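Local atomic coordinates of hydrazine synthase subunit alpha (Candidatus Kuenenia stuttgartiensis, PDB entry 5C2V), a protein that works in the hydrazine synthase complex, where it condenses hydroxylamine delivered from the gamma subunit's active site with ammonia to yield hydrazine. Residues D[129-134]-D[395-400]; D[161-166]-D[195-200]. One frame throughout, in Å; residues are numbered along the deposited sequence.

Contact 1: residues D[129-134]-D[395-400]; sequences IYYAAG and RWINTF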
loop_
_atom_site.group_PDB
_atom_site.type_symbol
_atom_site.label_atom_id
_atom_site.label_comp_id
_atom_site.label_asym_id
_atom_site.label_seq_id
_atom_site.Cartn_x
_atom_site.Cartn_y
_atom_site.Cartn_z
ATOM N N ILE D 129 -3.820 31.939 -16.567
ATOM C CA ILE D 129 -2.806 32.739 -15.886
ATOM C C ILE D 129 -1.982 33.521 -16.900
ATOM O O ILE D 129 -1.887 33.135 -18.067
ATOM C CB ILE D 129 -1.851 31.878 -15.028
ATOM C CG1 ILE D 129 -1.134 30.842 -15.896
ATOM C CG2 ILE D 129 -2.597 31.211 -13.879
ATOM C CD1 ILE D 129 -0.069 30.061 -15.162
ATOM N N TYR D 130 -1.386 34.620 -16.449
ATOM C CA TYR D 130 -0.525 35.419 -17.308
ATOM C C TYR D 130 0.927 34.988 -17.166
ATOM O O TYR D 130 1.445 34.853 -16.058
ATOM C CB TYR D 130 -0.661 36.909 -16.990
ATOM C CG TYR D 130 -2.006 37.495 -17.350
ATOM C CD1 TYR D 130 -2.401 37.614 -18.677
ATOM C CD2 TYR D 130 -2.877 37.940 -16.366
ATOM C CE1 TYR D 130 -3.629 38.152 -19.012
ATOM C CE2 TYR D 130 -4.107 38.482 -16.690
ATOM C CZ TYR D 130 -4.478 38.585 -18.015
ATOM O OH TYR D 130 -5.700 39.122 -18.346
ATOM N N TYR D 131 1.572 34.760 -18.301
ATOM C CA TYR D 131 2.995 34.469 -18.334
ATOM C C TYR D 131 3.658 35.493 -19.229
ATOM O O TYR D 131 3.364 35.561 -20.417
ATOM C CB TYR D 131 3.256 33.054 -18.846
ATOM C CG TYR D 131 4.713 32.658 -18.830
ATOM C CD1 TYR D 131 5.391 32.490 -17.631
ATOM C CD2 TYR D 131 5.409 32.446 -20.013
ATOM C CE1 TYR D 131 6.723 32.126 -17.608
ATOM C CE2 TYR D 131 6.742 32.081 -20.001
ATOM C CZ TYR D 131 7.392 31.922 -18.795
ATOM O OH TYR D 131 8.718 31.556 -18.773
ATOM N N ALA D 132 4.571 36.280 -18.682
ATOM C CA ALA D 132 5.085 37.388 -19.460
ATOM C C ALA D 132 6.297 36.926 -20.253
ATOM O O ALA D 132 7.376 36.696 -19.705
ATOM C CB ALA D 132 5.428 38.547 -18.553
ATOM N N ALA D 133 6.094 36.805 -21.561
ATOM C CA ALA D 133 7.095 36.262 -22.466
ATOM C C ALA D 133 7.523 37.324 -23.463
ATOM O O ALA D 133 6.762 37.693 -24.356
ATOM C CB ALA D 133 6.550 35.040 -23.189
ATOM N N GLY D 134 8.750 37.808 -23.314
ATOM C CA GLY D 134 9.212 38.930 -24.105
ATOM C C GLY D 134 8.576 40.224 -23.635
ATOM O O GLY D 134 8.756 41.273 -24.250
ATOM N N ARG D 395 10.989 34.943 -14.996
ATOM C CA ARG D 395 11.800 34.864 -16.203
ATOM C C ARG D 395 11.053 34.137 -17.315
ATOM O O ARG D 395 10.302 33.197 -17.052
ATOM C CB ARG D 395 13.120 34.155 -15.898
ATOM C CG ARG D 395 13.805 34.683 -14.652
ATOM C CD ARG D 395 14.799 33.689 -14.080
ATOM N NE ARG D 395 15.326 34.148 -12.798
ATOM C CZ ARG D 395 16.570 33.937 -12.381
ATOM N NH1 ARG D 395 17.421 33.266 -13.145
ATOM N NH2 ARG D 395 16.962 34.395 -11.201
ATOM N N TRP D 396 11.247 34.574 -18.555
ATOM C CA TRP D 396 10.647 33.877 -19.685
ATOM C C TRP D 396 11.707 33.075 -20.432
ATOM O O TRP D 396 12.739 33.607 -20.845
ATOM C CB TRP D 396 9.926 34.854 -20.624
ATOM C CG TRP D 396 10.808 35.809 -21.368
ATOM C CD1 TRP D 396 11.308 36.993 -20.909
ATOM C CD2 TRP D 396 11.272 35.674 -22.718
ATOM N NE1 TRP D 396 12.065 37.597 -21.883
ATOM C CE2 TRP D 396 12.058 36.807 -23.004
ATOM C CE3 TRP D 396 11.105 34.702 -23.708
ATOM C CZ2 TRP D 396 12.675 36.995 -24.240
ATOM C CZ3 TRP D 396 11.718 34.889 -24.934
ATOM C CH2 TRP D 396 12.493 36.027 -25.189
ATOM N N ILE D 397 11.445 31.782 -20.583
ATOM C CA ILE D 397 12.403 30.853 -21.168
ATOM C C ILE D 397 12.262 30.795 -22.687
ATOM O O ILE D 397 11.155 30.865 -23.218
ATOM C CB ILE D 397 12.230 29.436 -20.577
ATOM C CG1 ILE D 397 12.125 29.505 -19.051
ATOM C CG2 ILE D 397 13.377 28.527 -20.993
ATOM C CD1 ILE D 397 13.334 30.122 -18.379
ATOM N N ASN D 398 13.393 30.675 -23.377
ATOM C CA ASN D 398 13.407 30.599 -24.833
ATOM C C ASN D 398 12.715 29.349 -25.367
ATOM O O ASN D 398 13.012 28.234 -24.937
ATOM C CB ASN D 398 14.846 30.648 -25.349
ATOM C CG ASN D 398 15.526 31.971 -25.057
ATOM O OD1 ASN D 398 15.431 32.916 -25.840
ATOM N ND2 ASN D 398 16.220 32.045 -23.927
ATOM N N THR D 399 11.795 29.542 -26.307
ATOM C CA THR D 399 11.083 28.428 -26.922
ATOM C C THR D 399 11.634 28.101 -28.307
ATOM O O THR D 399 11.848 28.986 -29.134
ATOM C CB THR D 399 9.574 28.713 -27.039
ATOM O OG1 THR D 399 8.972 27.741 -27.904
ATOM C CG2 THR D 399 9.332 30.104 -27.606
ATOM N N PHE D 400 11.885 26.818 -28.541
ATOM C CA PHE D 400 12.378 26.355 -29.831
ATOM C C PHE D 400 11.265 25.819 -30.732
ATOM O O PHE D 400 11.535 25.248 -31.788
ATOM C CB PHE D 400 13.476 25.313 -29.626
ATOM C CG PHE D 400 14.787 25.911 -29.201
ATOM C CD1 PHE D 400 15.037 26.202 -27.869
ATOM C CD2 PHE D 400 15.755 26.219 -30.142
ATOM C CE1 PHE D 400 16.239 26.768 -27.482
ATOM C CE2 PHE D 400 16.958 26.785 -29.762
ATOM C CZ PHE D 400 17.200 27.060 -28.432
#
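The phenol oxygen of Y131 is gripped by two backbone groups: it accepts the N-H of I397 and donates to the carbonyl oxygen of G237. The bond from I397 N to Y131 OH is 3.3 Å long with an N-H...O angle of 149°, and the donor approaches at the edge of the ring, near its plane. CG of Y131 stands anti to its backbone N (chi1 -177°), and the end of the side chain comes nearer to the 395-400 segment than its base does. The R395-W396 backbone passes close by, R395 O lying 2.9 Å from Y131 OH.

The second half of the contact is W396. Its CG sits between the backbone N and the carbonyl carbon, and one face of the indole lies over the A133-G134 peptide. G134 N is 3.3 Å above the W396 ring plane, offset toward the rim, and G134 CA makes a CH-pi contact 3.9 Å from the centroid of the five-membered ring of W396, 19° off the normal. W396 CB lies 4.2 Å from A133 CB. G134 has a positive phi, which favours glycine here.

P23 of the gamma subunit packs on W396, and N138 of that chain bonds N398. W264 meets the Y131 ring, and L233 of strand 228-233 touches it. The contact probably belongs to the N-terminal domain with its six-bladed beta-propeller. It ties the end of strand 124-131, in one sheet, to the loop between strands 381-387 and 401-403, next to the sheet that begins with strand 228-233.

Contact 2: residues D[161-166]-D[195-200]; sequences EKTGMI and GKIIQR
Helix 196-201 packs against the break in the long strand 154-171, meeting it through I197, I198 and R200. The helix sits in the connection from strand 186-191 to strand 209-211, and all three strands belong to one sheet. I197 points at the break itself: its CD1 is 3.6 Å from T163 OG1 and also touches the carbonyl oxygen of G164, while the T163 and I197 side chains cross at about a right angle. The backbone angles of G164 call for glycine.

One residue on, M165 is bent at chi2 (-77°) and chi3 (-64°), and its thioether tip comes up against the helix. M165 SD lies 3.9 Å from I197 CG2, as the two side chains slide past each other in opposite directions, and M165 CE lies 3.7 Å from I198 CD1.

At the other end the aliphatic part of K162 runs obliquely across R200, with K162 CD 4.0 Å from R200 NH2. No hydrogen bond joins the segments. Instead K162 NZ bonds the carbonyl of E137 and R200 NH1 that of R142, while E22 and E28 of the gamma subunit form salt bridges to K162 and R200 respectively. The contact thus holds by apolar packing, and its two like charges, K162 NZ and R200 NH2 being 5.2 Å apart, are probably made tolerable by those glutamates.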
loop_
_atom_site.group_PDB
_atom_site.type_symbol
_atom_site.label_atom_id
_atom_site.label_comp_id
_atom_site.label_asym_id
_atom_site.label_seq_id
_atom_site.Cartn_x
_atom_site.Cartn_y
_atom_site.Cartn_z
ATOM N N GLU D 161 2.506 45.184 -29.343
ATOM C CA GLU D 161 2.318 45.512 -27.935
ATOM C C GLU D 161 2.815 44.372 -27.060
ATOM O O GLU D 161 2.469 43.213 -27.289
ATOM C CB GLU D 161 0.846 45.805 -27.635
ATOM C CG GLU D 161 0.500 47.283 -27.564
ATOM C CD GLU D 161 1.048 47.950 -26.316
ATOM O OE1 GLU D 161 1.029 47.313 -25.242
ATOM O OE2 GLU D 161 1.496 49.112 -26.408
ATOM N N LYS D 162 3.622 44.692 -26.054
ATOM C CA LYS D 162 4.093 43.655 -25.152
ATOM C C LYS D 162 3.124 43.556 -23.987
ATOM O O LYS D 162 3.066 44.431 -23.125
ATOM C CB LYS D 162 5.509 43.949 -24.653
ATOM C CG LYS D 162 6.532 44.168 -25.754
ATOM C CD LYS D 162 7.893 44.501 -25.164
ATOM C CE LYS D 162 7.841 45.798 -24.373
ATOM N NZ LYS D 162 8.983 45.926 -23.427
ATOM N N THR D 163 2.375 42.461 -23.972
ATOM C CA THR D 163 1.364 42.218 -22.958
ATOM C C THR D 163 1.722 40.933 -22.240
ATOM O O THR D 163 1.996 40.926 -21.039
ATOM C CB THR D 163 -0.047 42.110 -23.567
ATOM O OG1 THR D 163 -0.015 41.223 -24.691
ATOM C CG2 THR D 163 -0.531 43.475 -24.029
ATOM N N GLY D 164 1.720 39.842 -22.996
ATOM C CA GLY D 164 2.139 38.561 -22.473
ATOM C C GLY D 164 1.441 37.402 -23.148
ATOM O O GLY D 164 0.850 37.540 -24.218
ATOM N N MET D 165 1.521 36.248 -22.502
ATOM C CA MET D 165 0.870 35.038 -22.966
ATOM C C MET D 165 -0.106 34.581 -21.893
ATOM O O MET D 165 0.009 34.983 -20.734
ATOM C CB MET D 165 1.900 33.947 -23.260
ATOM C CG MET D 165 2.963 34.343 -24.270
ATOM S SD MET D 165 2.354 34.308 -25.964
ATOM C CE MET D 165 2.002 32.562 -26.147
ATOM N N ILE D 166 -1.072 33.753 -22.273
ATOM C CA ILE D 166 -2.003 33.209 -21.294
ATOM C C ILE D 166 -1.957 31.686 -21.277
ATOM O O ILE D 166 -2.295 31.033 -22.262
ATOM C CB ILE D 166 -3.447 33.669 -21.561
ATOM C CG1 ILE D 166 -3.581 35.170 -21.303
ATOM C CG2 ILE D 166 -4.419 32.905 -20.675
ATOM C CD1 ILE D 166 -4.997 35.688 -21.430
ATOM N N GLY D 195 -0.774 36.058 -32.443
ATOM C CA GLY D 195 0.391 35.342 -32.923
ATOM C C GLY D 195 1.585 36.260 -33.077
ATOM O O GLY D 195 2.681 35.815 -33.418
ATOM N N LYS D 196 1.398 37.547 -32.828
ATOM C CA LYS D 196 2.482 38.476 -33.099
ATOM C C LYS D 196 3.532 38.475 -31.991
ATOM O O LYS D 196 4.661 38.890 -32.217
ATOM C CB LYS D 196 1.932 39.888 -33.332
ATOM C CG LYS D 196 1.370 40.091 -34.739
ATOM C CD LYS D 196 -0.127 39.840 -34.767
ATOM C CE LYS D 196 -0.702 39.896 -36.170
ATOM N NZ LYS D 196 -2.185 39.757 -36.140
ATOM N N ILE D 197 3.173 37.997 -30.802
ATOM C CA ILE D 197 4.141 37.900 -29.708
ATOM C C ILE D 197 5.067 36.708 -29.934
ATOM O O ILE D 197 6.279 36.792 -29.715
ATOM C CB ILE D 197 3.443 37.777 -28.341
ATOM C CG1 ILE D 197 2.779 39.109 -27.988
ATOM C CG2 ILE D 197 4.436 37.368 -27.255
ATOM C CD1 ILE D 197 2.268 39.195 -26.570
ATOM N N ILE D 198 4.489 35.603 -30.391
ATOM C CA ILE D 198 5.263 34.443 -30.810
ATOM C C ILE D 198 6.133 34.820 -32.008
ATOM O O ILE D 198 7.267 34.361 -32.139
ATOM C CB ILE D 198 4.344 33.254 -31.166
ATOM C CG1 ILE D 198 3.607 32.767 -29.919
ATOM C CG2 ILE D 198 5.139 32.111 -31.774
ATOM C CD1 ILE D 198 4.523 32.249 -28.834
ATOM N N GLN D 199 5.599 35.682 -32.868
ATOM C CA GLN D 199 6.346 36.171 -34.021
ATOM C C GLN D 199 7.480 37.086 -33.572
ATOM O O GLN D 199 8.513 37.184 -34.230
ATOM C CB GLN D 199 5.421 36.906 -34.993
ATOM C CG GLN D 199 6.049 37.182 -36.348
ATOM C CD GLN D 199 5.078 37.808 -37.329
ATOM O OE1 GLN D 199 3.995 38.259 -36.954
ATOM N NE2 GLN D 199 5.462 37.834 -38.600
ATOM N N ARG D 200 7.278 37.755 -32.444
ATOM C CA ARG D 200 8.307 38.609 -31.875
ATOM C C ARG D 200 9.433 37.745 -31.330
ATOM O O ARG D 200 10.607 38.003 -31.591
ATOM C CB ARG D 200 7.726 39.508 -30.777
ATOM C CG ARG D 200 8.745 40.002 -29.757
ATOM C CD ARG D 200 8.228 41.212 -28.988
ATOM N NE ARG D 200 9.037 41.513 -27.808
ATOM C CZ ARG D 200 10.219 42.120 -27.841
ATOM N NH1 ARG D 200 10.748 42.492 -28.997
ATOM N NH2 ARG D 200 10.877 42.351 -26.712
#

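In the fold
Both contacts rest on the same sheet, where strands 124-131 and 154-171 are neighbours, and their centres are only about 9 Å apart. A probable backbone hydrogen bond joins them, M165 N being 2.9 Å from Y131 O, and G134 O takes a weak bond from R200 NH2. Contact 1 is wholly buried and links residues 261 positions apart, using a buried hydroxyl and an indole face against backbone. Contact 2 is local, within one sheet and its helix; its isoleucine and methionine core is buried, but E161 lies at the surface. Each reaches the gamma subunit, contact 2 through salt bridges, contact 1 through packing and hydrogen bonds, including one from R395, which also bonds T16 O.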